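Universal stress protein (Archaeoglobus fulgidus, PDB 6HCD) is of unknown function but belongs to the universal stress protein A family, whose members are generally linked to survival under stress. Local coordinates at residues I27-D32 / R40-A45. Sequence-based numbering, arbitrary orientation.
Sequences IVVAVD and RVLRFA
Val29 is the bump at the middle of this contact, and the hollow that receives it is formed by Val41, Leu42 and Ala45 on one face of helix 36-52. Val29 CG2, anti to the backbone N, presses on Val41 CG1 at 3.3 Å, tighter than ordinary carbon packing. Val29 CG1 meets Leu42 CD2 at 3.9 Å, the two side chains crossing at about a right angle, while Val29 CB rests 4.0 Å from Ala45 CB. Consistent with the small side chain of Ala45, the CA atoms of Val29 and Ala45 come within 6.6 Å. Ile27 and, just past the strand's end, Val31 extend the fit: Ile27 CG2 touches the same Ala45 methyl, and Val31 CG1 lies 3.9 Å from Leu42 CD2, which thus bridges two valines. Leu42 also reaches Trp82 and Ile86 of helix 70-89, while Val122 of the neighbouring parallel strand packs against Val41 and Ala45. The axes of strand 27-30 and helical segment 40-45, from a beta-alpha-beta unit completed by strand 56-62, run antiparallel (178°), 9.0 Å apart at closest approach. No hydrogen bond links the segments; their side-chain contacts are all aliphatic, so shape fit and hydrocarbon burial probably hold this part of the helix against the strand.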
loop_
_atom_site.group_PDB
_atom_site.type_symbol
_atom_site.label_atom_id
_atom_site.label_comp_id
_atom_site.label_asym_id
_atom_site.label_seq_id
_atom_site.Cartn_x
_atom_site.Cartn_y
_atom_site.Cartn_z
ATOM N N ILE A 27 5.278 -0.378 12.536
ATOM C CA ILE A 27 4.189 -0.360 11.579
ATOM C C ILE A 27 3.151 0.640 12.116
ATOM O O ILE A 27 2.724 0.516 13.266
ATOM C CB ILE A 27 3.581 -1.777 11.425
ATOM C CG1 ILE A 27 4.569 -2.792 10.845
ATOM C CG2 ILE A 27 2.284 -1.746 10.629
ATOM C CD1 ILE A 27 4.959 -2.506 9.408
ATOM N N VAL A 28 2.733 1.596 11.285
ATOM C CA VAL A 28 1.688 2.550 11.652
ATOM C C VAL A 28 0.396 2.110 10.968
ATOM O O VAL A 28 0.403 1.852 9.773
ATOM C CB VAL A 28 2.064 3.987 11.243
ATOM C CG1 VAL A 28 0.889 4.949 11.321
ATOM C CG2 VAL A 28 3.239 4.495 12.059
ATOM N N VAL A 29 -0.691 2.024 11.734
ATOM C CA VAL A 29 -1.971 1.657 11.187
ATOM C C VAL A 29 -2.964 2.768 11.545
ATOM O O VAL A 29 -3.052 3.189 12.690
ATOM C CB VAL A 29 -2.419 0.257 11.654
ATOM C CG1 VAL A 29 -2.482 0.129 13.162
ATOM C CG2 VAL A 29 -3.733 -0.126 11.015
ATOM N N ALA A 30 -3.647 3.299 10.522
ATOM C CA ALA A 30 -4.661 4.315 10.685
ATOM C C ALA A 30 -6.037 3.637 10.712
ATOM O O ALA A 30 -6.375 2.907 9.800
ATOM C CB ALA A 30 -4.560 5.322 9.573
ATOM N N VAL A 31 -6.819 3.901 11.761
ATOM C CA VAL A 31 -8.157 3.314 11.900
ATOM C C VAL A 31 -9.178 4.436 12.101
ATOM O O VAL A 31 -8.935 5.362 12.876
ATOM C CB VAL A 31 -8.212 2.284 13.046
ATOM C CG1 VAL A 31 -7.357 1.071 12.736
ATOM C CG2 VAL A 31 -7.826 2.891 14.372
ATOM N N ASP A 32 -10.319 4.340 11.401
ATOM C CA ASP A 32 -11.374 5.335 11.522
ATOM C C ASP A 32 -12.286 4.945 12.694
ATOM O O ASP A 32 -12.316 5.611 13.709
ATOM C CB ASP A 32 -12.126 5.504 10.199
ATOM C CG ASP A 32 -13.201 6.586 10.227
ATOM O OD1 ASP A 32 -13.063 7.531 11.044
ATOM O OD2 ASP A 32 -14.186 6.454 9.465
ATOM N N ARG A 40 -9.733 -6.058 9.464
ATOM C CA ARG A 40 -8.905 -6.657 8.409
ATOM C C ARG A 40 -7.596 -5.868 8.284
ATOM O O ARG A 40 -6.519 -6.471 8.106
ATOM C CB ARG A 40 -9.640 -6.700 7.066
ATOM C CG ARG A 40 -10.781 -7.704 7.006
ATOM C CD ARG A 40 -11.395 -7.830 5.620
ATOM N NE ARG A 40 -11.941 -6.573 5.122
ATOM C CZ ARG A 40 -13.203 -6.175 5.261
ATOM N NH1 ARG A 40 -14.073 -6.896 5.956
ATOM N NH2 ARG A 40 -13.592 -5.055 4.672
ATOM N N VAL A 41 -7.706 -4.536 8.377
ATOM C CA VAL A 41 -6.555 -3.625 8.334
ATOM C C VAL A 41 -5.591 -3.989 9.465
ATOM O O VAL A 41 -4.386 -4.146 9.253
ATOM C CB VAL A 41 -7.003 -2.155 8.397
ATOM C CG1 VAL A 41 -5.830 -1.211 8.641
ATOM C CG2 VAL A 41 -7.729 -1.740 7.114
ATOM N N LEU A 42 -6.140 -4.138 10.670
ATOM C CA LEU A 42 -5.350 -4.407 11.878
ATOM C C LEU A 42 -4.711 -5.794 11.810
ATOM O O LEU A 42 -3.578 -5.946 12.203
ATOM C CB LEU A 42 -6.254 -4.275 13.104
ATOM C CG LEU A 42 -6.658 -2.851 13.467
ATOM C CD1 LEU A 42 -7.881 -2.847 14.376
ATOM C CD2 LEU A 42 -5.508 -2.086 14.093
ATOM N N ARG A 43 -5.451 -6.799 11.329
ATOM C CA ARG A 43 -4.923 -8.159 11.205
ATOM C C ARG A 43 -3.725 -8.163 10.241
ATOM O O ARG A 43 -2.719 -8.820 10.514
ATOM C CB ARG A 43 -6.016 -9.138 10.760
ATOM C CG ARG A 43 -7.011 -9.454 11.865
ATOM C CD ARG A 43 -7.806 -10.725 11.623
ATOM N NE ARG A 43 -8.683 -10.586 10.475
ATOM C CZ ARG A 43 -9.941 -10.151 10.537
ATOM N NH1 ARG A 43 -10.466 -9.815 11.703
ATOM N NH2 ARG A 43 -10.662 -10.043 9.437
ATOM N N PHE A 44 -3.822 -7.425 9.133
ATOM C CA PHE A 44 -2.704 -7.380 8.167
ATOM C C PHE A 44 -1.493 -6.673 8.791
ATOM O O PHE A 44 -0.367 -7.136 8.644
ATOM C CB PHE A 44 -3.090 -6.686 6.857
ATOM C CG PHE A 44 -2.101 -6.940 5.748
ATOM C CD1 PHE A 44 -0.969 -6.153 5.614
ATOM C CD2 PHE A 44 -2.284 -7.991 4.866
ATOM C CE1 PHE A 44 -0.066 -6.390 4.592
ATOM C CE2 PHE A 44 -1.384 -8.219 3.837
ATOM C CZ PHE A 44 -0.275 -7.419 3.707
ATOM N N ALA A 45 -1.748 -5.543 9.467
ATOM C CA ALA A 45 -0.727 -4.778 10.169
ATOM C C ALA A 45 -0.013 -5.641 11.223
ATOM O O ALA A 45 1.211 -5.581 11.339
ATOM C CB ALA A 45 -1.342 -3.543 10.776
#